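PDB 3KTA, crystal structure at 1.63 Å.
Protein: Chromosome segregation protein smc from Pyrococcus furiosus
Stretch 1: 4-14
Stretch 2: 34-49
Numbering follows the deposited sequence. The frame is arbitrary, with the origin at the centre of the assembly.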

# COMPACT_ATOMS: atom_id res chain seq x y z
N GLU B 4 20.70 -18.97 -17.60
CA GLU B 4 20.38 -19.09 -16.17
C GLU B 4 19.39 -18.03 -15.66
O GLU B 4 18.48 -18.34 -14.88
CB GLU B 4 21.67 -19.05 -15.35
N LYS B 5 19.56 -16.78 -16.08
CA LYS B 5 18.62 -15.73 -15.68
C LYS B 5 17.27 -15.94 -16.35
O LYS B 5 16.22 -15.68 -15.76
CB LYS B 5 19.18 -14.34 -15.98
CG LYS B 5 20.22 -13.88 -14.97
N LYS B 6 17.30 -16.41 -17.60
CA LYS B 6 16.09 -16.71 -18.34
C LYS B 6 15.26 -17.76 -17.61
O LYS B 6 14.03 -17.68 -17.55
CB LYS B 6 16.44 -17.23 -19.73
CG LYS B 6 15.27 -17.28 -20.69
CD LYS B 6 15.44 -18.41 -21.68
CE LYS B 6 14.60 -18.22 -22.93
NZ LYS B 6 13.20 -17.82 -22.62
N ASN B 7 15.95 -18.76 -17.06
CA ASN B 7 15.28 -19.86 -16.37
C ASN B 7 14.59 -19.41 -15.09
O ASN B 7 13.45 -19.80 -14.83
CB ASN B 7 16.27 -20.99 -16.06
CG ASN B 7 16.85 -21.62 -17.32
OD1 ASN B 7 16.15 -21.79 -18.32
ND2 ASN B 7 18.12 -21.97 -17.26
N VAL B 8 15.28 -18.60 -14.29
CA VAL B 8 14.68 -18.05 -13.08
C VAL B 8 13.50 -17.15 -13.44
O VAL B 8 12.45 -17.21 -12.80
CB VAL B 8 15.71 -17.27 -12.22
CG1 VAL B 8 15.02 -16.65 -11.00
CG2 VAL B 8 16.86 -18.17 -11.79
N PHE B 9 13.67 -16.33 -14.47
CA PHE B 9 12.59 -15.44 -14.90
C PHE B 9 11.35 -16.23 -15.31
O PHE B 9 10.25 -15.93 -14.86
CB PHE B 9 13.01 -14.52 -16.05
CG PHE B 9 11.91 -13.60 -16.52
CD1 PHE B 9 11.73 -12.35 -15.94
CD2 PHE B 9 11.05 -13.99 -17.53
CE1 PHE B 9 10.71 -11.50 -16.36
CE2 PHE B 9 10.03 -13.16 -17.97
CZ PHE B 9 9.85 -11.91 -17.38
N MSE B 10 11.54 -17.23 -16.16
CA MSE B 10 10.40 -17.98 -16.69
C MSE B 10 9.61 -18.73 -15.61
O MSE B 10 8.38 -18.82 -15.67
CB MSE B 10 10.83 -18.90 -17.85
CG MSE B 10 11.16 -18.13 -19.15
SE MSE B 10 9.80 -16.92 -19.75
CE MSE B 10 8.26 -18.10 -19.56
N ARG B 11 10.31 -19.25 -14.60
CA ARG B 11 9.64 -19.91 -13.48
C ARG B 11 8.79 -18.88 -12.73
O ARG B 11 7.64 -19.15 -12.36
CB ARG B 11 10.66 -20.56 -12.54
CG ARG B 11 10.05 -21.40 -11.43
CD ARG B 11 11.12 -22.05 -10.55
NE ARG B 11 12.02 -21.08 -9.94
N THR B 12 9.35 -17.69 -12.55
CA THR B 12 8.63 -16.63 -11.85
C THR B 12 7.46 -16.16 -12.71
O THR B 12 6.35 -16.02 -12.21
CB THR B 12 9.56 -15.46 -11.52
OG1 THR B 12 10.56 -15.92 -10.59
CG2 THR B 12 8.76 -14.33 -10.89
N PHE B 13 7.72 -15.91 -13.99
CA PHE B 13 6.65 -15.47 -14.87
C PHE B 13 5.48 -16.45 -14.95
O PHE B 13 4.31 -16.04 -14.87
CB PHE B 13 7.15 -15.14 -16.29
CG PHE B 13 6.03 -14.83 -17.23
CD1 PHE B 13 5.41 -13.58 -17.21
CD2 PHE B 13 5.54 -15.81 -18.10
CE1 PHE B 13 4.34 -13.32 -18.06
CE2 PHE B 13 4.49 -15.55 -18.95
CZ PHE B 13 3.89 -14.30 -18.93
N GLU B 14 5.76 -17.74 -15.11
CA GLU B 14 4.65 -18.69 -15.27
C GLU B 14 3.84 -18.77 -13.99
O GLU B 14 2.63 -18.96 -14.05
CB GLU B 14 5.13 -20.09 -15.69
CG GLU B 14 5.74 -20.14 -17.10
CD GLU B 14 4.78 -19.71 -18.19
OE1 GLU B 14 3.55 -19.71 -17.97
OE2 GLU B 14 5.25 -19.36 -19.30
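Stretch 2 34-49: RLILENPEDPFSGGLE

Stretch 2 lies along one side of the helix formed by residues 4-14 and runs nearly antiparallel to it. Residues 34-37 are a β-strand whose N-to-C direction makes an angle of 159° with that of the helix, and the two axes approach to 11.0 Å, a spacing filled by side chains. After Leu37 the chain leaves the extended conformation for a loop, passes through a short 3-10 segment at 43-45, and returns as a strand at Leu48 and Glu49. The register confirms the direction: Leu35 CA lies 8.8 Å from Phe13 CA, whereas Pro43 CA, later in stretch 2, lies 8.0 Å from Lys6 CA, near the start of the helix. Together the two surfaces bury 505 Å².

Phe13, Phe44 and Phe9 give up the most area to the contact, 93, 76 and 66 Å² respectively. Phe13 (chi1 174°, t) directs its CA-to-CB bond toward the strands. Leu37 covers one face of its ring: Leu37 CG stands 3.8 Å from the Phe13 ring centroid and only 13° off the ring normal, the geometry of a CH-pi contact. The ring edge meets other atoms, with Phe13 CE1 3.8 Å from Leu48 CD1 and Phe13 CZ 3.8 Å from Leu35 O. The CA-to-CB bonds of Leu35, Leu37 and Leu48 point toward the helix, while the CA-to-CB bond of Ile36 points away, as expected for alternating residues of a strand. The two strands are paired by Ile36 N to Glu49 O (2.9 Å) and Glu49 N to Ile36 O (2.8 Å), and Leu48 meets the same ring as Leu35 and Leu37.

One helical turn earlier, Phe9 (chi1 180°, t) packs against both the strand end and the 3-10 segment. Phe9 CE2 is 4.0 Å from Leu37 CD2, which sits at the ring edge, and 3.7 Å from Pro43 CB. The rings of Phe9 and Phe44 form an oblique aromatic pair, with centroids 5.0 Å apart and planes at 57°; the closest approach of the two residues is Phe9 CB to Phe44 CZ, 3.4 Å. The CA-to-CB bond of Phe44 points sideways to the helix, but its ring end comes nearer, placing Phe44 CE2 3.7 Å from Lys6 CA and Phe44 CZ 3.8 Å from Lys5 O.

Selenomethionine Met10 adds an apolar link: its SE is 3.7 Å from Leu37 CD1 and 3.9 Å from Pro43 CG. Polar contact is slight by comparison. The Lys6 side chain, with chi1 and chi3 t but chi4 turned to m, brings NZ to 3.4 Å from Glu41 O, a weak hydrogen bond and the only one between the stretches.

The loop is held by bonds of its own. Asp42 N donates to Asn39 OD1 (3.0 Å), Gly47 N to Glu38 OE1 (2.8 Å), and Ser45 OG to Asp42 OD2 at a very short 2.4 Å, tying together the turn that carries Pro43 and Phe44.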

# COMPACT_ATOMS: atom_id res chain seq x y z
N ARG B 34 -5.18 -12.64 -19.16
CA ARG B 34 -3.86 -13.25 -19.33
C ARG B 34 -2.74 -12.22 -19.25
O ARG B 34 -2.93 -11.05 -19.60
CB ARG B 34 -3.72 -13.92 -20.71
CG ARG B 34 -4.53 -15.17 -20.95
CD ARG B 34 -4.11 -15.78 -22.29
NE ARG B 34 -4.28 -14.84 -23.40
CZ ARG B 34 -3.41 -14.67 -24.40
NH1 ARG B 34 -2.27 -15.36 -24.43
NH2 ARG B 34 -3.67 -13.79 -25.36
N LEU B 35 -1.58 -12.67 -18.80
CA LEU B 35 -0.32 -11.94 -18.98
C LEU B 35 0.37 -12.50 -20.22
O LEU B 35 0.40 -13.72 -20.43
CB LEU B 35 0.59 -12.10 -17.77
CG LEU B 35 0.06 -11.66 -16.40
CD1 LEU B 35 1.17 -11.71 -15.38
CD2 LEU B 35 -0.55 -10.27 -16.47
N ILE B 36 0.94 -11.62 -21.03
CA ILE B 36 1.58 -12.04 -22.27
C ILE B 36 2.95 -11.39 -22.39
O ILE B 36 3.06 -10.18 -22.27
CB ILE B 36 0.74 -11.60 -23.47
CG1 ILE B 36 -0.70 -12.11 -23.33
CG2 ILE B 36 1.37 -12.07 -24.78
CD1 ILE B 36 -1.65 -11.53 -24.33
N LEU B 37 4.00 -12.19 -22.59
CA LEU B 37 5.32 -11.62 -22.88
C LEU B 37 5.34 -11.16 -24.33
O LEU B 37 4.98 -11.92 -25.23
CB LEU B 37 6.41 -12.66 -22.63
CG LEU B 37 6.64 -13.03 -21.15
CD1 LEU B 37 7.57 -14.22 -21.00
CD2 LEU B 37 7.19 -11.82 -20.38
N GLU B 38 5.74 -9.91 -24.56
CA GLU B 38 5.78 -9.37 -25.91
C GLU B 38 6.74 -10.16 -26.78
O GLU B 38 6.56 -10.29 -28.00
CB GLU B 38 6.20 -7.90 -25.89
CG GLU B 38 5.14 -6.96 -25.35
CD GLU B 38 5.54 -5.51 -25.50
OE1 GLU B 38 6.74 -5.25 -25.69
OE2 GLU B 38 4.65 -4.64 -25.43
N ASN B 39 7.78 -10.69 -26.13
CA ASN B 39 8.78 -11.49 -26.81
C ASN B 39 9.11 -12.75 -26.01
O ASN B 39 10.04 -12.77 -25.21
CB ASN B 39 10.05 -10.65 -27.03
CG ASN B 39 10.99 -11.27 -28.04
OD1 ASN B 39 11.26 -12.47 -28.01
ND2 ASN B 39 11.49 -10.45 -28.96
N PRO B 40 8.32 -13.81 -26.20
CA PRO B 40 8.49 -15.07 -25.46
C PRO B 40 9.86 -15.74 -25.64
O PRO B 40 10.33 -16.39 -24.71
CB PRO B 40 7.38 -15.96 -26.04
CG PRO B 40 6.38 -15.04 -26.59
CD PRO B 40 7.13 -13.83 -27.06
N GLU B 41 10.48 -15.58 -26.80
CA GLU B 41 11.80 -16.17 -27.06
C GLU B 41 12.90 -15.51 -26.21
O GLU B 41 13.75 -16.20 -25.61
CB GLU B 41 12.14 -16.05 -28.55
N ASP B 42 12.89 -14.18 -26.18
CA ASP B 42 13.79 -13.41 -25.33
C ASP B 42 12.97 -12.34 -24.62
O ASP B 42 12.82 -11.23 -25.12
CB ASP B 42 14.91 -12.74 -26.14
CG ASP B 42 15.78 -11.84 -25.28
OD1 ASP B 42 15.82 -12.06 -24.05
OD2 ASP B 42 16.42 -10.93 -25.83
N PRO B 43 12.42 -12.70 -23.45
CA PRO B 43 11.48 -11.84 -22.73
C PRO B 43 12.16 -10.53 -22.40
O PRO B 43 11.54 -9.47 -22.39
CB PRO B 43 11.22 -12.61 -21.43
CG PRO B 43 11.60 -14.02 -21.72
CD PRO B 43 12.73 -13.93 -22.72
N PHE B 44 13.45 -10.63 -22.14
CA PHE B 44 14.23 -9.47 -21.74
C PHE B 44 14.36 -8.45 -22.89
O PHE B 44 14.87 -7.35 -22.67
CB PHE B 44 15.59 -9.93 -21.20
CG PHE B 44 15.47 -10.97 -20.09
CD1 PHE B 44 15.37 -10.58 -18.77
CD2 PHE B 44 15.42 -12.32 -20.39
CE1 PHE B 44 15.24 -11.52 -17.77
CE2 PHE B 44 15.27 -13.27 -19.37
CZ PHE B 44 15.21 -12.87 -18.07
N SER B 45 13.86 -8.81 -24.07
CA SER B 45 13.84 -7.92 -25.24
C SER B 45 12.49 -7.25 -25.47
O SER B 45 12.30 -6.56 -26.47
CB SER B 45 14.23 -8.67 -26.52
OG SER B 45 15.63 -8.77 -26.66
N GLY B 46 11.55 -7.46 -24.56
CA GLY B 46 10.20 -6.97 -24.77
C GLY B 46 9.49 -6.71 -23.45
O GLY B 46 10.06 -6.92 -22.39
N GLY B 47 8.25 -6.24 -23.53
CA GLY B 47 7.47 -5.91 -22.34
C GLY B 47 6.54 -7.03 -21.90
O GLY B 47 6.59 -8.15 -22.40
N LEU B 48 5.69 -6.71 -20.94
CA LEU B 48 4.73 -7.69 -20.44
C LEU B 48 3.35 -7.05 -20.54
O LEU B 48 3.08 -6.02 -19.91
CB LEU B 48 5.09 -8.10 -19.01
CG LEU B 48 4.34 -9.24 -18.33
CD1 LEU B 48 5.12 -9.73 -17.12
CD2 LEU B 48 2.95 -8.81 -17.92
N GLU B 49 2.49 -7.64 -21.36
CA GLU B 49 1.19 -7.05 -21.64
C GLU B 49 0.10 -7.72 -20.83
O GLU B 49 0.26 -8.84 -20.38
CB GLU B 49 0.84 -7.15 -23.13
CG GLU B 49 1.11 -5.88 -23.93
CD GLU B 49 0.06 -4.80 -23.71
OE1 GLU B 49 -0.56 -4.74 -22.62
OE2 GLU B 49 -0.14 -3.99 -24.64